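Local coordinates for polysaccharide biosynthesis protein CapD (Bacillus thuringiensis HD-771, PDB 6BWC) that probably acts on UDP-N-acetylglucosamine with bound NADP, as a short-chain dehydrogenase-type enzyme of CMP-pseudaminic acid biosynthesis, at residues A87-V91 against G174-S178; A101-I106 against N138-T142; I133-N137 against P267-M271. The protein carries 2 engineered substitutions. All blocks are in the same frame, centred on the assembly; numbering follows the deposited sequence.

Interaction 1. Residues A87-V91 against G174-S178. With UD1 (uridine-diphosphate-N-acetylglucosamine), chain O.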
loop_
_atom_site.group_PDB
_atom_site.type_symbol
_atom_site.label_atom_id
_atom_site.label_comp_id
_atom_site.label_asym_id
_atom_site.label_seq_id
_atom_site.Cartn_x
_atom_site.Cartn_y
_atom_site.Cartn_z
ATOM N N ALA C 87 -6.524 -0.213 -21.722
ATOM C CA ALA C 87 -7.833 0.081 -21.095
ATOM C C ALA C 87 -8.789 -1.104 -21.198
ATOM O O ALA C 87 -8.659 -1.989 -22.046
ATOM C CB ALA C 87 -8.509 1.299 -21.718
ATOM N N MET C 88 -9.775 -1.098 -20.317
ATOM C CA MET C 88 -10.965 -1.905 -20.524
ATOM C C MET C 88 -11.883 -1.017 -21.333
ATOM O O MET C 88 -12.231 0.074 -20.868
ATOM C CB MET C 88 -11.625 -2.291 -19.200
ATOM C CG MET C 88 -10.881 -3.380 -18.446
ATOM S SD MET C 88 -11.503 -3.510 -16.783
ATOM C CE MET C 88 -13.087 -4.261 -17.117
ATOM N N LYS C 89 -12.248 -1.493 -22.524
ATOM C CA LYS C 89 -12.963 -0.733 -23.542
ATOM C C LYS C 89 -14.359 -1.260 -23.827
ATOM O O LYS C 89 -14.982 -0.822 -24.798
ATOM C CB LYS C 89 -12.174 -0.800 -24.856
ATOM C CG LYS C 89 -12.076 -2.193 -25.530
ATOM C CD LYS C 89 -11.648 -2.055 -26.984
ATOM C CE LYS C 89 -11.638 -3.394 -27.687
ATOM N NZ LYS C 89 -11.566 -3.241 -29.171
ATOM N N HIS C 90 -14.829 -2.223 -23.036
ATOM C CA HIS C 90 -16.141 -2.821 -23.239
ATOM C C HIS C 90 -17.135 -2.189 -22.313
ATOM O O HIS C 90 -16.938 -2.217 -21.099
ATOM C CB HIS C 90 -16.126 -4.290 -22.907
ATOM C CG HIS C 90 -15.760 -5.172 -24.050
ATOM N ND1 HIS C 90 -16.697 -5.899 -24.749
ATOM C CD2 HIS C 90 -14.560 -5.486 -24.585
ATOM C CE1 HIS C 90 -16.091 -6.598 -25.690
ATOM N NE2 HIS C 90 -14.793 -6.372 -25.606
ATOM N N VAL C 91 -18.216 -1.662 -22.887
ATOM C CA VAL C 91 -19.263 -1.005 -22.123
ATOM C C VAL C 91 -19.866 -1.972 -21.112
ATOM O O VAL C 91 -19.930 -1.629 -19.917
ATOM C CB VAL C 91 -20.346 -0.389 -23.035
ATOM C CG1 VAL C 91 -21.611 -0.032 -22.265
ATOM C CG2 VAL C 91 -19.793 0.861 -23.701
ATOM N N GLY C 174 -13.453 -3.866 -36.942
ATOM C CA GLY C 174 -12.756 -5.144 -36.819
ATOM C C GLY C 174 -11.906 -5.289 -35.573
ATOM O O GLY C 174 -11.330 -6.371 -35.351
ATOM N N SER C 175 -11.845 -4.231 -34.751
ATOM C CA SER C 175 -11.033 -4.239 -33.543
ATOM C C SER C 175 -11.540 -5.298 -32.572
ATOM O O SER C 175 -12.748 -5.551 -32.502
ATOM C CB SER C 175 -11.052 -2.870 -32.866
ATOM O OG SER C 175 -12.318 -2.604 -32.285
ATOM N N ARG C 176 -10.601 -5.911 -31.847
ATOM C CA ARG C 176 -10.892 -7.028 -30.935
ATOM C C ARG C 176 -12.209 -6.939 -30.121
ATOM O O ARG C 176 -12.388 -6.037 -29.312
ATOM C CB ARG C 176 -9.711 -7.229 -29.980
ATOM C CG ARG C 176 -8.715 -8.275 -30.460
ATOM C CD ARG C 176 -7.316 -8.048 -29.902
ATOM N NE ARG C 176 -7.290 -7.458 -28.550
ATOM C CZ ARG C 176 -7.187 -8.130 -27.396
ATOM N NH1 ARG C 176 -7.116 -9.465 -27.366
ATOM N NH2 ARG C 176 -7.140 -7.450 -26.251
ATOM N N GLY C 177 -13.109 -7.895 -30.337
ATOM C CA GLY C 177 -14.318 -8.019 -29.536
ATOM C C GLY C 177 -15.429 -7.111 -29.982
ATOM O O GLY C 177 -16.303 -6.781 -29.202
ATOM N N SER C 178 -15.412 -6.722 -31.248
ATOM C CA SER C 178 -16.394 -5.785 -31.768
ATOM C C SER C 178 -17.422 -6.512 -32.632
ATOM O O SER C 178 -17.267 -7.706 -32.977
ATOM C CB SER C 178 -15.731 -4.625 -32.539
ATOM O OG SER C 178 -15.511 -4.924 -33.914
HETATM C "C1'" UD1 O . -16.832 0.569 -29.187
HETATM C "C2'" UD1 O . -15.686 0.479 -28.194
HETATM C "C3'" UD1 O . -15.783 1.563 -27.122
HETATM C "C4'" UD1 O . -16.010 2.946 -27.726
HETATM C "C5'" UD1 O . -17.017 2.933 -28.893
HETATM C "C6'" UD1 O . -16.930 4.252 -29.672
HETATM C "C7'" UD1 O . -15.104 -1.912 -28.108
HETATM C "C8'" UD1 O . -15.407 -3.234 -27.431
HETATM N "N2'" UD1 O . -15.662 -0.827 -27.561
HETATM O "O1'" UD1 O . -18.071 0.469 -28.502
HETATM O "O3'" UD1 O . -14.579 1.537 -26.330
HETATM O "O4'" UD1 O . -16.464 3.853 -26.738
HETATM O "O5'" UD1 O . -16.801 1.828 -29.796
HETATM O "O6'" UD1 O . -18.218 4.692 -30.111
HETATM O "O7'" UD1 O . -14.428 -1.886 -29.135
HETATM N N1 UD1 O . -24.246 -4.919 -30.828
HETATM C C2 UD1 O . -25.190 -5.915 -31.223
HETATM N N3 UD1 O . -25.042 -7.178 -30.794
HETATM C C4 UD1 O . -24.020 -7.539 -29.993
HETATM C C5 UD1 O . -23.081 -6.617 -29.604
HETATM C C6 UD1 O . -23.201 -5.308 -30.047
HETATM O O2 UD1 O . -26.166 -5.639 -31.944
HETATM O O4 UD1 O . -23.883 -8.711 -29.607
HETATM C C1B UD1 O . -24.386 -3.512 -31.259
HETATM C C2B UD1 O . -24.223 -2.466 -30.153
HETATM O "O2'" UD1 O . -25.446 -2.193 -29.482
HETATM C C3B UD1 O . -23.641 -1.262 -30.867
HETATM C C4B UD1 O . -22.855 -1.904 -31.990
HETATM O O4B UD1 O . -23.350 -3.231 -32.166
HETATM O O3B UD1 O . -24.606 -0.385 -31.455
HETATM C C5B UD1 O . -21.359 -1.962 -31.724
HETATM O O5B UD1 O . -20.995 -2.755 -30.583
HETATM P PA UD1 O . -19.414 -2.907 -30.346
HETATM O O1A UD1 O . -19.072 -3.984 -29.345
HETATM O O2A UD1 O . -18.656 -2.939 -31.677
HETATM O O3A UD1 O . -18.885 -1.453 -29.884
HETATM P PB UD1 O . -19.471 -0.221 -29.012
HETATM O O1B UD1 O . -20.117 -0.747 -27.747
HETATM O O2B UD1 O . -20.261 0.809 -29.811
#
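Two loops meet here in a small polar contact whose interface is shared with the ligands. One follows strand 81-84 of the main sheet, the other precedes helix 179-190, and UDP-N-acetylglucosamine lies against both. Lys89 spans the gap: its extended side chain brings NZ to 2.9 Å from Arg176 O and 3.2 Å from UD1 O7', donating a hydrogen bond to each, and the same ammonium group forms a salt bridge with an NADP phosphate. Its own carbonyl serves the sugar, accepting from UD1 O3' at 2.8 Å, with a weaker bond from UD1 N2', also 2.8 Å from Lys89 O. This is a Rossmann-type enzyme of the short-chain dehydrogenase kind, and the loop of Lys89 runs beside helix 138-156, whose Tyr139 and Lys143 have the spacing of the family's YxxxK motif. Residues Ser175 to Ser178 form a type II turn with Gly177 at its third position. Here glycine suits both the positive phi and the crowding, since an ideal CB on Gly177 would lie only 2.9 Å from His90 NE2. The His90 ring can therefore bring CE1 to 3.5 Å from Gly177 O, while one face of the ring covers the acetyl methyl, UD1 C8'. Arg176 directs its guanidinium group to an NADP phosphate and makes a cation-pi contact with Tyr43 of a second subunit.

Interaction 2. Residues A101-I106 against N138-T142. With NAP (NADP nicotinamide-adenine-dinucleotide phosphate), chain N.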
loop_
_atom_site.group_PDB
_atom_site.type_symbol
_atom_site.label_atom_id
_atom_site.label_comp_id
_atom_site.label_asym_id
_atom_site.label_seq_id
_atom_site.Cartn_x
_atom_site.Cartn_y
_atom_site.Cartn_z
ATOM N N ALA C 101 -12.684 -1.365 -13.961
ATOM C CA ALA C 101 -12.595 -0.249 -14.892
ATOM C C ALA C 101 -11.926 1.014 -14.284
ATOM O O ALA C 101 -11.184 1.723 -14.978
ATOM C CB ALA C 101 -13.973 0.081 -15.440
ATOM N N VAL C 102 -12.182 1.282 -13.002
ATOM C CA VAL C 102 -11.535 2.405 -12.301
ATOM C C VAL C 102 -10.034 2.196 -12.237
ATOM O O VAL C 102 -9.288 3.120 -12.535
ATOM C CB VAL C 102 -12.038 2.641 -10.842
ATOM C CG1 VAL C 102 -11.288 3.780 -10.165
ATOM C CG2 VAL C 102 -13.519 2.957 -10.815
ATOM N N LEU C 103 -9.594 1.010 -11.837
ATOM C CA LEU C 103 -8.167 0.751 -11.697
ATOM C C LEU C 103 -7.443 0.876 -13.057
ATOM O O LEU C 103 -6.450 1.585 -13.186
ATOM C CB LEU C 103 -7.909 -0.622 -11.036
ATOM C CG LEU C 103 -8.402 -0.834 -9.573
ATOM C CD1 LEU C 103 -8.095 -2.222 -9.031
ATOM C CD2 LEU C 103 -7.828 0.206 -8.629
ATOM N N THR C 104 -7.975 0.241 -14.083
ATOM C CA THR C 104 -7.319 0.238 -15.373
ATOM C C THR C 104 -7.468 1.601 -16.089
ATOM O O THR C 104 -6.465 2.169 -16.554
ATOM C CB THR C 104 -7.827 -0.962 -16.203
ATOM O OG1 THR C 104 -7.524 -2.189 -15.510
ATOM C CG2 THR C 104 -7.179 -1.018 -17.584
ATOM N N ASN C 105 -8.694 2.132 -16.163
ATOM C CA ASN C 105 -8.948 3.362 -16.923
ATOM C C ASN C 105 -8.562 4.691 -16.214
ATOM O O ASN C 105 -8.096 5.621 -16.894
ATOM C CB ASN C 105 -10.407 3.423 -17.429
ATOM C CG ASN C 105 -10.737 2.345 -18.480
ATOM O OD1 ASN C 105 -9.879 1.574 -18.907
ATOM N ND2 ASN C 105 -12.007 2.300 -18.902
ATOM N N ILE C 106 -8.747 4.793 -14.883
ATOM C CA ILE C 106 -8.378 6.024 -14.125
ATOM C C ILE C 106 -7.013 5.884 -13.443
ATOM O O ILE C 106 -6.055 6.586 -13.835
ATOM C CB ILE C 106 -9.453 6.434 -13.080
ATOM C CG1 ILE C 106 -10.804 6.666 -13.762
ATOM C CG2 ILE C 106 -9.033 7.698 -12.318
ATOM C CD1 ILE C 106 -11.972 6.764 -12.810
ATOM N N ASN C 138 -20.311 3.636 -17.162
ATOM C CA ASN C 138 -19.124 3.733 -16.321
ATOM C C ASN C 138 -17.915 3.838 -17.207
ATOM O O ASN C 138 -17.007 4.577 -16.896
ATOM C CB ASN C 138 -19.033 2.526 -15.364
ATOM C CG ASN C 138 -17.868 2.614 -14.393
ATOM O OD1 ASN C 138 -17.662 3.627 -13.730
ATOM N ND2 ASN C 138 -17.113 1.549 -14.293
ATOM N N TYR C 139 -17.917 3.140 -18.343
ATOM C CA TYR C 139 -16.758 3.192 -19.269
ATOM C C TYR C 139 -16.498 4.632 -19.713
ATOM O O TYR C 139 -15.403 5.169 -19.509
ATOM C CB TYR C 139 -16.932 2.253 -20.471
ATOM C CG TYR C 139 -15.900 2.495 -21.543
ATOM C CD1 TYR C 139 -14.547 2.414 -21.264
ATOM C CD2 TYR C 139 -16.280 2.841 -22.830
ATOM C CE1 TYR C 139 -13.605 2.669 -22.236
ATOM C CE2 TYR C 139 -15.348 3.077 -23.808
ATOM C CZ TYR C 139 -14.013 2.990 -23.520
ATOM O OH TYR C 139 -13.094 3.229 -24.547
ATOM N N GLY C 140 -17.524 5.261 -20.268
ATOM C CA GLY C 140 -17.441 6.667 -20.658
ATOM C C GLY C 140 -17.251 7.606 -19.474
ATOM O O GLY C 140 -16.682 8.695 -19.619
ATOM N N ALA C 141 -17.742 7.194 -18.303
ATOM C CA ALA C 141 -17.398 7.885 -17.063
ATOM C C ALA C 141 -15.898 7.905 -16.799
ATOM O O ALA C 141 -15.347 8.950 -16.513
ATOM C CB ALA C 141 -18.147 7.298 -15.884
ATOM N N THR C 142 -15.242 6.758 -16.927
ATOM C CA THR C 142 -13.774 6.680 -16.745
ATOM C C THR C 142 -13.015 7.402 -17.868
ATOM O O THR C 142 -11.934 7.945 -17.635
ATOM C CB THR C 142 -13.228 5.230 -16.653
ATOM O OG1 THR C 142 -13.519 4.502 -17.852
ATOM C CG2 THR C 142 -13.837 4.498 -15.518
HETATM P PA NAP N . -7.628 -3.906 -27.232
HETATM O O1A NAP N . -7.457 -4.676 -28.511
HETATM O O2A NAP N . -8.411 -4.574 -26.155
HETATM O O5B NAP N . -6.207 -3.464 -26.664
HETATM C C5B NAP N . -6.019 -3.324 -25.253
HETATM C C4B NAP N . -4.528 -3.364 -24.935
HETATM O O4B NAP N . -4.243 -3.034 -23.577
HETATM C C3B NAP N . -4.000 -4.763 -25.113
HETATM O O3B NAP N . -2.652 -4.587 -25.537
HETATM C C2B NAP N . -4.117 -5.352 -23.731
HETATM O O2B NAP N . -3.277 -6.485 -23.654
HETATM C C1B NAP N . -3.712 -4.159 -22.864
HETATM N N9A NAP N . -4.179 -4.054 -21.440
HETATM C C8A NAP N . -5.423 -4.213 -20.901
HETATM N N7A NAP N . -5.431 -3.993 -19.542
HETATM C C5A NAP N . -4.170 -3.678 -19.200
HETATM C C6A NAP N . -3.427 -3.334 -17.961
HETATM N N6A NAP N . -4.032 -3.267 -16.767
HETATM N N1A NAP N . -2.112 -3.074 -18.048
HETATM C C2A NAP N . -1.444 -3.126 -19.214
HETATM N N3A NAP N . -2.039 -3.437 -20.376
HETATM C C4A NAP N . -3.365 -3.716 -20.442
HETATM O O3 NAP N . -8.254 -2.438 -27.479
HETATM P PN NAP N . -8.137 -1.512 -28.803
HETATM O O1N NAP N . -6.756 -1.598 -29.438
HETATM O O2N NAP N . -9.371 -1.709 -29.630
HETATM O O5D NAP N . -8.355 -0.063 -28.185
HETATM C C5D NAP N . -7.242 0.639 -27.690
HETATM C C4D NAP N . -7.696 1.936 -27.029
HETATM O O4D NAP N . -8.605 2.592 -27.924
HETATM C C3D NAP N . -8.408 1.844 -25.667
HETATM O O3D NAP N . -7.826 2.809 -24.786
HETATM C C2D NAP N . -9.852 2.190 -25.944
HETATM O O2D NAP N . -10.470 2.894 -24.862
HETATM C C1D NAP N . -9.735 3.073 -27.186
HETATM N N1N NAP N . -10.918 3.082 -28.055
HETATM C C2N NAP N . -11.165 1.996 -28.806
HETATM C C3N NAP N . -12.246 1.893 -29.662
HETATM C C7N NAP N . -12.533 0.674 -30.467
HETATM O O7N NAP N . -13.613 0.611 -31.057
HETATM N N7N NAP N . -11.670 -0.343 -30.536
HETATM C C4N NAP N . -13.163 3.053 -29.797
HETATM C C5N NAP N . -12.807 4.180 -28.927
HETATM C C6N NAP N . -11.692 4.166 -28.108
HETATM P P2B NAP N . -3.444 -7.583 -22.486
HETATM O O1X NAP N . -2.555 -8.674 -23.051
HETATM O O2X NAP N . -2.828 -6.970 -21.246
HETATM O O3X NAP N . -4.954 -7.900 -22.371
#
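Beginning at Ala101, helix 98-118 packs against the first turn of helix 138-156, the axes of the short segments approaching to 9.9 Å at an angle of 35°. The Ala101 methyl, CB, sits 3.7 Å from Asn138 ND2, and its carbonyl O lies 3.9 Å from Thr142 CG2; Asn138 OD1 bonds Thr145 OG1 of a third subunit, and ND2 bonds Cys94 O. Val102 turns sideways, packing on Ile106 of that subunit, consistent with the helix-to-helix dimers common among short-chain dehydrogenases. Asn105 then supplies the polar link: its ND2 donates to Thr142 OG1 at 2.9 Å, while also hydrogen-bonding Met88 O and lying at the edge of the Tyr139 ring, 3.5 Å from CD1. Ile106 CD1 meets Thr142 CG2 at 4.0 Å. Tyr139, at the YxxxK tyrosine position, has its OH hydrogen-bonded to NAP O2D at 2.7 Å. Since Thr142 OG1 gives its proton to Tyr139 O at 2.6 Å, it can only accept from Asn105, a directed relay linking helix 98-118 to the turn that presents Tyr139 to the nicotinamide ribose.

Interaction 3. Residues I133-N137 against P267-M271. With UD1 (uridine-diphosphate-N-acetylglucosamine), chain O.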
loop_
_atom_site.group_PDB
_atom_site.type_symbol
_atom_site.label_atom_id
_atom_site.label_comp_id
_atom_site.label_asym_id
_atom_site.label_seq_id
_atom_site.Cartn_x
_atom_site.Cartn_y
_atom_site.Cartn_z
ATOM N N ILE C 133 -18.337 11.747 -23.937
ATOM C CA ILE C 133 -19.168 12.913 -24.112
ATOM C C ILE C 133 -20.550 12.600 -23.583
ATOM O O ILE C 133 -21.244 11.763 -24.138
ATOM C CB ILE C 133 -19.250 13.345 -25.581
ATOM C CG1 ILE C 133 -17.921 13.962 -26.020
ATOM C CG2 ILE C 133 -20.318 14.410 -25.771
ATOM C CD1 ILE C 133 -16.767 13.003 -26.050
ATOM N N SER C 134 -20.951 13.301 -22.519
ATOM C CA SER C 134 -22.271 13.125 -21.949
ATOM C C SER C 134 -22.572 11.619 -21.848
ATOM O O SER C 134 -23.511 11.135 -22.469
ATOM C CB SER C 134 -23.289 13.868 -22.830
ATOM O OG SER C 134 -22.864 15.204 -23.086
ATOM N N PRO C 135 -21.736 10.870 -21.086
ATOM C CA PRO C 135 -21.828 9.417 -21.026
ATOM C C PRO C 135 -22.989 8.860 -20.208
ATOM O O PRO C 135 -23.444 9.478 -19.250
ATOM C CB PRO C 135 -20.507 9.019 -20.370
ATOM C CG PRO C 135 -20.153 10.180 -19.509
ATOM C CD PRO C 135 -20.569 11.358 -20.311
ATOM N N THR C 136 -23.420 7.665 -20.617
ATOM C CA THR C 136 -24.495 6.881 -20.012
ATOM C C THR C 136 -23.951 5.564 -19.417
ATOM O O THR C 136 -24.728 4.661 -19.046
ATOM C CB THR C 136 -25.535 6.543 -21.091
ATOM O OG1 THR C 136 -25.553 7.580 -22.064
ATOM C CG2 THR C 136 -26.923 6.424 -20.526
ATOM N N ASN C 137 -22.620 5.449 -19.336
ATOM C CA ASN C 137 -21.993 4.277 -18.735
ATOM C C ASN C 137 -20.710 4.611 -17.982
ATOM O O ASN C 137 -20.106 5.718 -18.143
ATOM C CB ASN C 137 -21.736 3.187 -19.774
ATOM C CG ASN C 137 -21.018 3.706 -21.010
ATOM O OD1 ASN C 137 -19.891 4.193 -20.932
ATOM N ND2 ASN C 137 -21.657 3.577 -22.169
ATOM N N PRO C 267 -26.619 -3.025 -20.492
ATOM C CA PRO C 267 -26.673 -1.897 -19.534
ATOM C C PRO C 267 -25.721 -0.762 -19.866
ATOM O O PRO C 267 -24.600 -1.024 -20.273
ATOM C CB PRO C 267 -26.289 -2.539 -18.202
ATOM C CG PRO C 267 -26.737 -3.951 -18.364
ATOM C CD PRO C 267 -26.452 -4.313 -19.796
ATOM N N GLY C 268 -26.188 0.477 -19.743
ATOM C CA GLY C 268 -25.356 1.660 -19.977
ATOM C C GLY C 268 -25.175 2.081 -21.432
ATOM O O GLY C 268 -24.742 3.205 -21.676
ATOM N N GLU C 269 -25.498 1.208 -22.394
ATOM C CA GLU C 269 -25.352 1.521 -23.830
ATOM C C GLU C 269 -26.082 2.811 -24.216
ATOM O O GLU C 269 -27.196 3.047 -23.780
ATOM C CB GLU C 269 -25.871 0.372 -24.729
ATOM C CG GLU C 269 -24.916 -0.806 -24.893
ATOM C CD GLU C 269 -25.352 -1.800 -25.977
ATOM O OE1 GLU C 269 -26.395 -2.463 -25.782
ATOM O OE2 GLU C 269 -24.648 -1.942 -27.015
ATOM N N LYS C 270 -25.422 3.619 -25.041
ATOM C CA LYS C 270 -25.963 4.852 -25.628
ATOM C C LYS C 270 -26.516 4.558 -27.032
ATOM O O LYS C 270 -26.051 3.631 -27.713
ATOM C CB LYS C 270 -24.834 5.890 -25.740
ATOM C CG LYS C 270 -25.223 7.350 -25.612
ATOM C CD LYS C 270 -23.958 8.191 -25.589
ATOM C CE LYS C 270 -24.287 9.655 -25.645
ATOM N NZ LYS C 270 -23.035 10.430 -25.575
ATOM N N MET C 271 -27.477 5.374 -27.464
ATOM C CA MET C 271 -28.191 5.152 -28.735
ATOM C C MET C 271 -27.412 5.621 -29.943
ATOM O O MET C 271 -27.442 4.990 -30.999
ATOM C CB MET C 271 -29.571 5.840 -28.723
ATOM C CG MET C 271 -30.651 5.058 -27.992
ATOM S SD MET C 271 -30.804 3.384 -28.663
ATOM C CE MET C 271 -31.592 2.631 -27.269
HETATM C "C1'" UD1 O . -16.832 0.569 -29.187
HETATM C "C2'" UD1 O . -15.686 0.479 -28.194
HETATM C "C3'" UD1 O . -15.783 1.563 -27.122
HETATM C "C4'" UD1 O . -16.010 2.946 -27.726
HETATM C "C5'" UD1 O . -17.017 2.933 -28.893
HETATM C "C6'" UD1 O . -16.930 4.252 -29.672
HETATM C "C7'" UD1 O . -15.104 -1.912 -28.108
HETATM C "C8'" UD1 O . -15.407 -3.234 -27.431
HETATM N "N2'" UD1 O . -15.662 -0.827 -27.561
HETATM O "O1'" UD1 O . -18.071 0.469 -28.502
HETATM O "O3'" UD1 O . -14.579 1.537 -26.330
HETATM O "O4'" UD1 O . -16.464 3.853 -26.738
HETATM O "O5'" UD1 O . -16.801 1.828 -29.796
HETATM O "O6'" UD1 O . -18.218 4.692 -30.111
HETATM O "O7'" UD1 O . -14.428 -1.886 -29.135
HETATM N N1 UD1 O . -24.246 -4.919 -30.828
HETATM C C2 UD1 O . -25.190 -5.915 -31.223
HETATM N N3 UD1 O . -25.042 -7.178 -30.794
HETATM C C4 UD1 O . -24.020 -7.539 -29.993
HETATM C C5 UD1 O . -23.081 -6.617 -29.604
HETATM C C6 UD1 O . -23.201 -5.308 -30.047
HETATM O O2 UD1 O . -26.166 -5.639 -31.944
HETATM O O4 UD1 O . -23.883 -8.711 -29.607
HETATM C C1B UD1 O . -24.386 -3.512 -31.259
HETATM C C2B UD1 O . -24.223 -2.466 -30.153
HETATM O "O2'" UD1 O . -25.446 -2.193 -29.482
HETATM C C3B UD1 O . -23.641 -1.262 -30.867
HETATM C C4B UD1 O . -22.855 -1.904 -31.990
HETATM O O4B UD1 O . -23.350 -3.231 -32.166
HETATM O O3B UD1 O . -24.606 -0.385 -31.455
HETATM C C5B UD1 O . -21.359 -1.962 -31.724
HETATM O O5B UD1 O . -20.995 -2.755 -30.583
HETATM P PA UD1 O . -19.414 -2.907 -30.346
HETATM O O1A UD1 O . -19.072 -3.984 -29.345
HETATM O O2A UD1 O . -18.656 -2.939 -31.677
HETATM O O3A UD1 O . -18.885 -1.453 -29.884
HETATM P PB UD1 O . -19.471 -0.221 -29.012
HETATM O O1B UD1 O . -20.117 -0.747 -27.747
HETATM O O2B UD1 O . -20.261 0.809 -29.811
#
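Lys270 joins two loops by donating to backbone carbonyls. Its side chain, extended from CB onward, reaches across to the loop after strand 123-129, where NZ donates to Ile133 O at 2.7 Å and to Ser134 O at 3.2 Å. A salt bridge to Glu274 balances the charge. Farther along, Asn137 uses both ends of its amide: ND2 donates to Gly268 O at 3.1 Å, and OD1 accepts from Gly140 N, making Asn137 the N-cap of helix 138-156. The contact thus ties the start of the helix that carries the YxxxK tyrosine of this short-chain dehydrogenase fold to a loop of the region that binds the nucleotide sugar. Gly268 packs closely, its CA 3.2 Å from Thr136 O in a CA-H...O contact; the carbonyls Thr136 O and Gly268 O, both acceptors, approach to 3.0 Å without a bond between them. Glu269 points its CB away from residues 133-137 and belongs to the ligand instead: OE2 accepts from UD1 O2' at 2.6 Å, while OE1 takes the backbone N of Lys266. Lys270 O accepts a hydrogen bond from NH1 of Arg202, a residue whose NE also bonds UD1.

Overall arrangement
The three contacts illustrate how one binding cleft is assembled from segments far apart in sequence. Their centres lie 13 to 15 Å from one another, and each pair touches. Interaction 1 meets interaction 2 where Met88 O lies 3.0 Å from Asn105 ND2, a hydrogen bond, and meets interaction 3 through Val91 CG1, 3.6 Å from Asn137 ND2. Interactions 2 and 3 join where Pro135 CB sits 3.7 Å from Gly140 C. Ligands join them further: UD1 exchanges hydrogen bonds with Lys89 of interaction 1 through its N-acetylglucosamine and donates from its uridine ribose to Glu269 of interaction 3, while Tyr139 of interaction 2 bonds NADP and, weakly, the N-acetylglucosamine.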